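Local coordinates for chromosomal replication initiator protein DnaA (Aquifex aeolicus, PDB 1L8Q) that binds and hydrolyses ATP and, in its ATP form, probably binds the chromosomal origin to start and regulate DNA replication, at residues N19-E24 with I160-E165; I40-S45 with Q133-S138. All coordinates share one frame; numbering follows the deposited sequence.

Contact 1. Residues N19-E24 with I160-E165; sequences NRLAYE and ILVEIE
While L21 and A22 turn towards V162, the same helical turn holds OE2 of E24 on its other side with two nitrogens of R20. The main bond is the salt bridge from R20 NE to E24 OE2, 2.8 Å long and fairly straight at 161°. OE2 lies close to the guanidinium plane, but R20 meets it from above the carboxylate plane. A weak bond from R20 NH2 reaches the same oxygen. The pair links residues one turn apart on the exposed side of helix 20-31.

The side facing strand 160-163 is apolar. V162 puts one branch on each of two helix residues. Its CG2 sits between its own backbone N and carbonyl carbon, and meets A22 CB at 3.6 Å. The same methyl is equally near A22 CA. L21 comes in obliquely, with CD1 3.8 Å from V162 CB and close to CG1.

Just ahead of the helix, N19 lies beside I164. I164 CG1 is anti to its backbone N (chi1 -173°), and this carbon comes 3.8 Å from N19 CB. A22 CB is more distant, 4.4 Å from I164 CG1. The I164 side chain also touches T48 and K50. A22 also packs on L53 of helix 50-63.

N19 binds ADP, and the nucleotide touches its side chain. Here the first helix of the AAA+ domain packs on an outer strand of the parallel sheet, next to the P-loop and the bound nucleotide.

Contact 2. Residues I40-S45 with Q133-S138; sequences IFIYGS and QIILAS
I40, F41, I42 and Y43 pair in parallel with I135, L136, A137 and S138, and this paired part is closely packed and hydrogen-bonded. I40 O accepts a hydrogen bond from L136 N, 2.8 Å long and nearly straight (175°). The next bond returns from I42 N to L136 O, and S138 N then reaches I42 O.

At the start, I134 O takes two donors from opposite faces of its plane, I40 N and Q133 NE2. The Q133 chain leaves with CG anti to the backbone N (chi1 -176°) and bends at chi2, and its NE2 comes 3.9 Å from I40 CG1. NE2 also bonds Y37 O, while OE1 accepts from G34 N.

These are two neighbouring inner strands of the parallel AAA+ sheet. I40 and I135 lie side by side, CG2 to CG2 4.1 Å, and helix 20-31 covers I40 and I42. On the face with F41 and L136, these two side chains cross at about a right angle. The F41 ring continues forward to S138, with CZ 3.4 Å from S138 CB. S138 OG bonds R140 O.

Past Y43 the contact thins. The Y43 ring leads away from S138 and meets H141 edge-to-face, partly exposed. G44 N still bonds S138 O, at 3.3 Å. G44 opens the probable Walker A sequence, and its O is hydrogen-bonded to K50 NZ. Beyond it, exposed S45 points away from the strand and touches ADP.

From the N terminus, the chain enters helix 20-31, the first side of contact 1, and then strand 40-43, the first side of contact 2. The P-loop, helix 50-63 and strands 68-72 and 101-105 follow. Strand 133-138 closes contact 2, and strand 160-163 closes contact 1 later. Contact 2 is therefore nested inside contact 1. The contacts meet where strand 40-43, which lies between strands 133-138 and 160-163, pairs with 160-163 of contact 1. There F41 N probably bonds I160 O at 2.9 Å, and I164 N probably bonds Y43 O at 2.7 Å. Contact 1 ties the first helix to the edge strand and contact 2 joins two inner strands, with the nucleotide at one end of the sheet.

Contact 1. Residues N19-E24 with I160-E165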
loop_
_atom_site.group_PDB
_atom_site.type_symbol
_atom_site.label_atom_id
_atom_site.label_comp_id
_atom_site.label_asym_id
_atom_site.label_seq_id
_atom_site.Cartn_x
_atom_site.Cartn_y
_atom_site.Cartn_z
ATOM N N ASN A 19 -5.307 -0.187 -14.917
ATOM C CA ASN A 19 -3.858 -0.153 -15.081
ATOM C C ASN A 19 -3.429 -0.128 -16.537
ATOM O O ASN A 19 -2.243 -0.249 -16.858
ATOM C CB ASN A 19 -3.190 -1.324 -14.344
ATOM C CG ASN A 19 -3.814 -2.691 -14.700
ATOM O OD1 ASN A 19 -3.708 -3.652 -13.931
ATOM N ND2 ASN A 19 -4.459 -2.775 -15.855
ATOM N N ARG A 20 -4.404 0.039 -17.410
ATOM C CA ARG A 20 -4.179 0.059 -18.846
ATOM C C ARG A 20 -3.226 1.170 -19.307
ATOM O O ARG A 20 -2.228 0.885 -19.993
ATOM C CB ARG A 20 -5.515 0.187 -19.564
ATOM C CG ARG A 20 -5.548 -0.399 -20.950
ATOM C CD ARG A 20 -6.858 -0.165 -21.660
ATOM N NE ARG A 20 -6.636 0.340 -23.011
ATOM C CZ ARG A 20 -7.479 1.130 -23.673
ATOM N NH1 ARG A 20 -8.631 1.509 -23.121
ATOM N NH2 ARG A 20 -7.172 1.529 -24.897
ATOM N N LEU A 21 -3.533 2.425 -18.947
ATOM C CA LEU A 21 -2.672 3.563 -19.308
ATOM C C LEU A 21 -1.219 3.240 -18.989
ATOM O O LEU A 21 -0.376 3.173 -19.874
ATOM C CB LEU A 21 -3.072 4.804 -18.517
ATOM C CG LEU A 21 -3.229 6.150 -19.208
ATOM C CD1 LEU A 21 -2.972 7.245 -18.212
ATOM C CD2 LEU A 21 -2.325 6.271 -20.378
ATOM N N ALA A 22 -0.932 3.051 -17.708
ATOM C CA ALA A 22 0.412 2.764 -17.272
ATOM C C ALA A 22 0.992 1.655 -18.132
ATOM O O ALA A 22 2.073 1.791 -18.701
ATOM C CB ALA A 22 0.409 2.354 -15.823
ATOM N N TYR A 23 0.261 0.558 -18.241
ATOM C CA TYR A 23 0.733 -0.573 -19.011
ATOM C C TYR A 23 1.029 -0.196 -20.462
ATOM O O TYR A 23 2.090 -0.547 -21.004
ATOM C CB TYR A 23 -0.284 -1.703 -18.968
ATOM C CG TYR A 23 0.140 -2.941 -19.695
ATOM C CD1 TYR A 23 0.997 -3.846 -19.103
ATOM C CD2 TYR A 23 -0.319 -3.213 -20.979
ATOM C CE1 TYR A 23 1.393 -4.991 -19.759
ATOM C CE2 TYR A 23 0.057 -4.347 -21.643
ATOM C CZ TYR A 23 0.918 -5.237 -21.027
ATOM O OH TYR A 23 1.299 -6.382 -21.674
ATOM N N GLU A 24 0.094 0.504 -21.098
ATOM C CA GLU A 24 0.277 0.854 -22.491
ATOM C C GLU A 24 1.448 1.794 -22.662
ATOM O O GLU A 24 2.298 1.583 -23.557
ATOM C CB GLU A 24 -0.995 1.439 -23.093
ATOM C CG GLU A 24 -1.954 0.387 -23.622
ATOM C CD GLU A 24 -3.281 0.973 -24.075
ATOM O OE1 GLU A 24 -3.389 2.205 -24.190
ATOM O OE2 GLU A 24 -4.219 0.200 -24.320
ATOM N N ILE A 160 5.540 12.009 -18.609
ATOM C CA ILE A 160 4.186 11.477 -18.572
ATOM C C ILE A 160 3.852 10.883 -17.208
ATOM O O ILE A 160 4.567 10.022 -16.688
ATOM C CB ILE A 160 3.928 10.460 -19.717
ATOM C CG1 ILE A 160 2.491 9.931 -19.640
ATOM C CG2 ILE A 160 4.926 9.322 -19.687
ATOM C CD1 ILE A 160 1.914 9.502 -20.993
ATOM N N LEU A 161 2.780 11.378 -16.616
ATOM C CA LEU A 161 2.338 10.938 -15.295
ATOM C C LEU A 161 1.123 10.066 -15.454
ATOM O O LEU A 161 0.138 10.491 -16.037
ATOM C CB LEU A 161 1.938 12.145 -14.451
ATOM C CG LEU A 161 3.035 12.918 -13.736
ATOM C CD1 LEU A 161 4.309 12.924 -14.528
ATOM C CD2 LEU A 161 2.563 14.344 -13.383
ATOM N N VAL A 162 1.163 8.861 -14.917
ATOM C CA VAL A 162 0.011 7.982 -15.024
ATOM C C VAL A 162 -0.337 7.288 -13.707
ATOM O O VAL A 162 0.475 6.587 -13.115
ATOM C CB VAL A 162 0.189 6.931 -16.129
ATOM C CG1 VAL A 162 0.773 7.570 -17.367
ATOM C CG2 VAL A 162 1.091 5.865 -15.676
ATOM N N GLU A 163 -1.554 7.496 -13.256
ATOM C CA GLU A 163 -2.049 6.875 -12.048
ATOM C C GLU A 163 -2.336 5.406 -12.318
ATOM O O GLU A 163 -2.783 5.058 -13.375
ATOM C CB GLU A 163 -3.332 7.585 -11.625
ATOM C CG GLU A 163 -3.923 7.138 -10.315
ATOM C CD GLU A 163 -5.016 8.083 -9.842
ATOM O OE1 GLU A 163 -5.518 8.873 -10.690
ATOM O OE2 GLU A 163 -5.366 8.055 -8.630
ATOM N N ILE A 164 -2.087 4.542 -11.355
ATOM C CA ILE A 164 -2.359 3.129 -11.553
ATOM C C ILE A 164 -3.264 2.599 -10.455
ATOM O O ILE A 164 -3.128 2.960 -9.287
ATOM C CB ILE A 164 -1.036 2.348 -11.630
ATOM C CG1 ILE A 164 -1.269 0.900 -11.998
ATOM C CG2 ILE A 164 -0.244 2.464 -10.341
ATOM C CD1 ILE A 164 -0.020 0.121 -12.006
ATOM N N GLU A 165 -4.228 1.778 -10.838
ATOM C CA GLU A 165 -5.179 1.219 -9.870
ATOM C C GLU A 165 -5.384 -0.265 -10.098
ATOM O O GLU A 165 -5.253 -0.765 -11.216
ATOM C CB GLU A 165 -6.556 1.930 -9.947
ATOM C CG GLU A 165 -6.671 3.207 -9.122
ATOM C CD GLU A 165 -7.772 4.173 -9.617
ATOM O OE1 GLU A 165 -8.027 5.194 -8.924
ATOM O OE2 GLU A 165 -8.386 3.935 -10.693
#

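Contact 2. Residues I40-S45 with Q133-S138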
loop_
_atom_site.group_PDB
_atom_site.type_symbol
_atom_site.label_atom_id
_atom_site.label_comp_id
_atom_site.label_asym_id
_atom_site.label_seq_id
_atom_site.Cartn_x
_atom_site.Cartn_y
_atom_site.Cartn_z
ATOM N N ILE A 40 8.802 8.654 -17.382
ATOM C CA ILE A 40 7.516 8.075 -17.071
ATOM C C ILE A 40 7.444 8.042 -15.554
ATOM O O ILE A 40 8.361 7.552 -14.909
ATOM C CB ILE A 40 7.438 6.650 -17.582
ATOM C CG1 ILE A 40 7.415 6.624 -19.095
ATOM C CG2 ILE A 40 6.202 5.942 -17.034
ATOM C CD1 ILE A 40 7.434 5.246 -19.636
ATOM N N PHE A 41 6.354 8.552 -14.986
ATOM C CA PHE A 41 6.194 8.598 -13.536
ATOM C C PHE A 41 4.896 7.908 -13.190
ATOM O O PHE A 41 3.821 8.461 -13.424
ATOM C CB PHE A 41 6.133 10.050 -13.079
ATOM C CG PHE A 41 6.183 10.230 -11.609
ATOM C CD1 PHE A 41 5.077 9.945 -10.818
ATOM C CD2 PHE A 41 7.327 10.730 -11.002
ATOM C CE1 PHE A 41 5.124 10.129 -9.437
ATOM C CE2 PHE A 41 7.380 10.936 -9.624
ATOM C CZ PHE A 41 6.280 10.638 -8.843
ATOM N N ILE A 42 4.987 6.695 -12.653
ATOM C CA ILE A 42 3.807 5.938 -12.281
ATOM C C ILE A 42 3.471 6.110 -10.806
ATOM O O ILE A 42 4.339 6.015 -9.962
ATOM C CB ILE A 42 4.043 4.459 -12.557
ATOM C CG1 ILE A 42 4.249 4.214 -14.044
ATOM C CG2 ILE A 42 2.872 3.617 -12.040
ATOM C CD1 ILE A 42 4.943 2.879 -14.322
ATOM N N TYR A 43 2.201 6.349 -10.491
ATOM C CA TYR A 43 1.795 6.470 -9.096
ATOM C C TYR A 43 0.460 5.780 -8.778
ATOM O O TYR A 43 -0.448 5.690 -9.613
ATOM C CB TYR A 43 1.768 7.923 -8.650
ATOM C CG TYR A 43 0.693 8.731 -9.296
ATOM C CD1 TYR A 43 -0.493 9.019 -8.621
ATOM C CD2 TYR A 43 0.850 9.204 -10.574
ATOM C CE1 TYR A 43 -1.480 9.757 -9.210
ATOM C CE2 TYR A 43 -0.118 9.954 -11.176
ATOM C CZ TYR A 43 -1.289 10.234 -10.487
ATOM O OH TYR A 43 -2.262 10.997 -11.093
ATOM N N GLY A 44 0.369 5.289 -7.552
ATOM C CA GLY A 44 -0.802 4.591 -7.091
ATOM C C GLY A 44 -0.576 4.061 -5.697
ATOM O O GLY A 44 0.552 4.033 -5.186
ATOM N N SER A 45 -1.644 3.609 -5.078
ATOM C CA SER A 45 -1.556 3.140 -3.711
ATOM C C SER A 45 -0.873 1.775 -3.640
ATOM O O SER A 45 -0.647 1.125 -4.665
ATOM C CB SER A 45 -2.951 3.042 -3.133
ATOM O OG SER A 45 -3.627 1.972 -3.751
ATOM N N GLN A 133 16.180 6.060 -20.975
ATOM C CA GLN A 133 14.848 5.956 -20.399
ATOM C C GLN A 133 14.860 5.980 -18.894
ATOM O O GLN A 133 15.643 5.286 -18.253
ATOM C CB GLN A 133 14.139 4.697 -20.898
ATOM C CG GLN A 133 12.700 4.555 -20.415
ATOM C CD GLN A 133 11.747 5.553 -21.092
ATOM O OE1 GLN A 133 11.612 5.561 -22.317
ATOM N NE2 GLN A 133 11.102 6.388 -20.298
ATOM N N ILE A 134 13.978 6.781 -18.329
ATOM C CA ILE A 134 13.827 6.853 -16.900
ATOM C C ILE A 134 12.400 6.491 -16.571
ATOM O O ILE A 134 11.470 7.008 -17.184
ATOM C CB ILE A 134 14.101 8.262 -16.419
ATOM C CG1 ILE A 134 15.526 8.691 -16.788
ATOM C CG2 ILE A 134 13.873 8.359 -14.922
ATOM C CD1 ILE A 134 15.714 10.199 -16.797
ATOM N N ILE A 135 12.216 5.569 -15.632
ATOM C CA ILE A 135 10.891 5.262 -15.158
ATOM C C ILE A 135 10.882 5.379 -13.646
ATOM O O ILE A 135 11.679 4.741 -12.963
ATOM C CB ILE A 135 10.458 3.877 -15.596
ATOM C CG1 ILE A 135 10.591 3.739 -17.093
ATOM C CG2 ILE A 135 9.002 3.610 -15.202
ATOM C CD1 ILE A 135 10.150 2.410 -17.599
ATOM N N LEU A 136 10.003 6.237 -13.131
ATOM C CA LEU A 136 9.879 6.434 -11.702
ATOM C C LEU A 136 8.565 5.870 -11.265
ATOM O O LEU A 136 7.640 5.762 -12.064
ATOM C CB LEU A 136 9.890 7.922 -11.351
ATOM C CG LEU A 136 11.144 8.738 -11.599
ATOM C CD1 LEU A 136 12.379 7.889 -11.476
ATOM C CD2 LEU A 136 11.048 9.320 -12.948
ATOM N N ALA A 137 8.469 5.521 -9.991
ATOM C CA ALA A 137 7.204 5.098 -9.416
ATOM C C ALA A 137 7.102 5.700 -8.028
ATOM O O ALA A 137 8.124 5.907 -7.343
ATOM C CB ALA A 137 7.116 3.630 -9.348
ATOM N N SER A 138 5.876 6.015 -7.624
ATOM C CA SER A 138 5.645 6.674 -6.357
ATOM C C SER A 138 4.281 6.308 -5.855
ATOM O O SER A 138 3.458 5.813 -6.611
ATOM C CB SER A 138 5.741 8.179 -6.505
ATOM O OG SER A 138 5.173 8.814 -5.365
#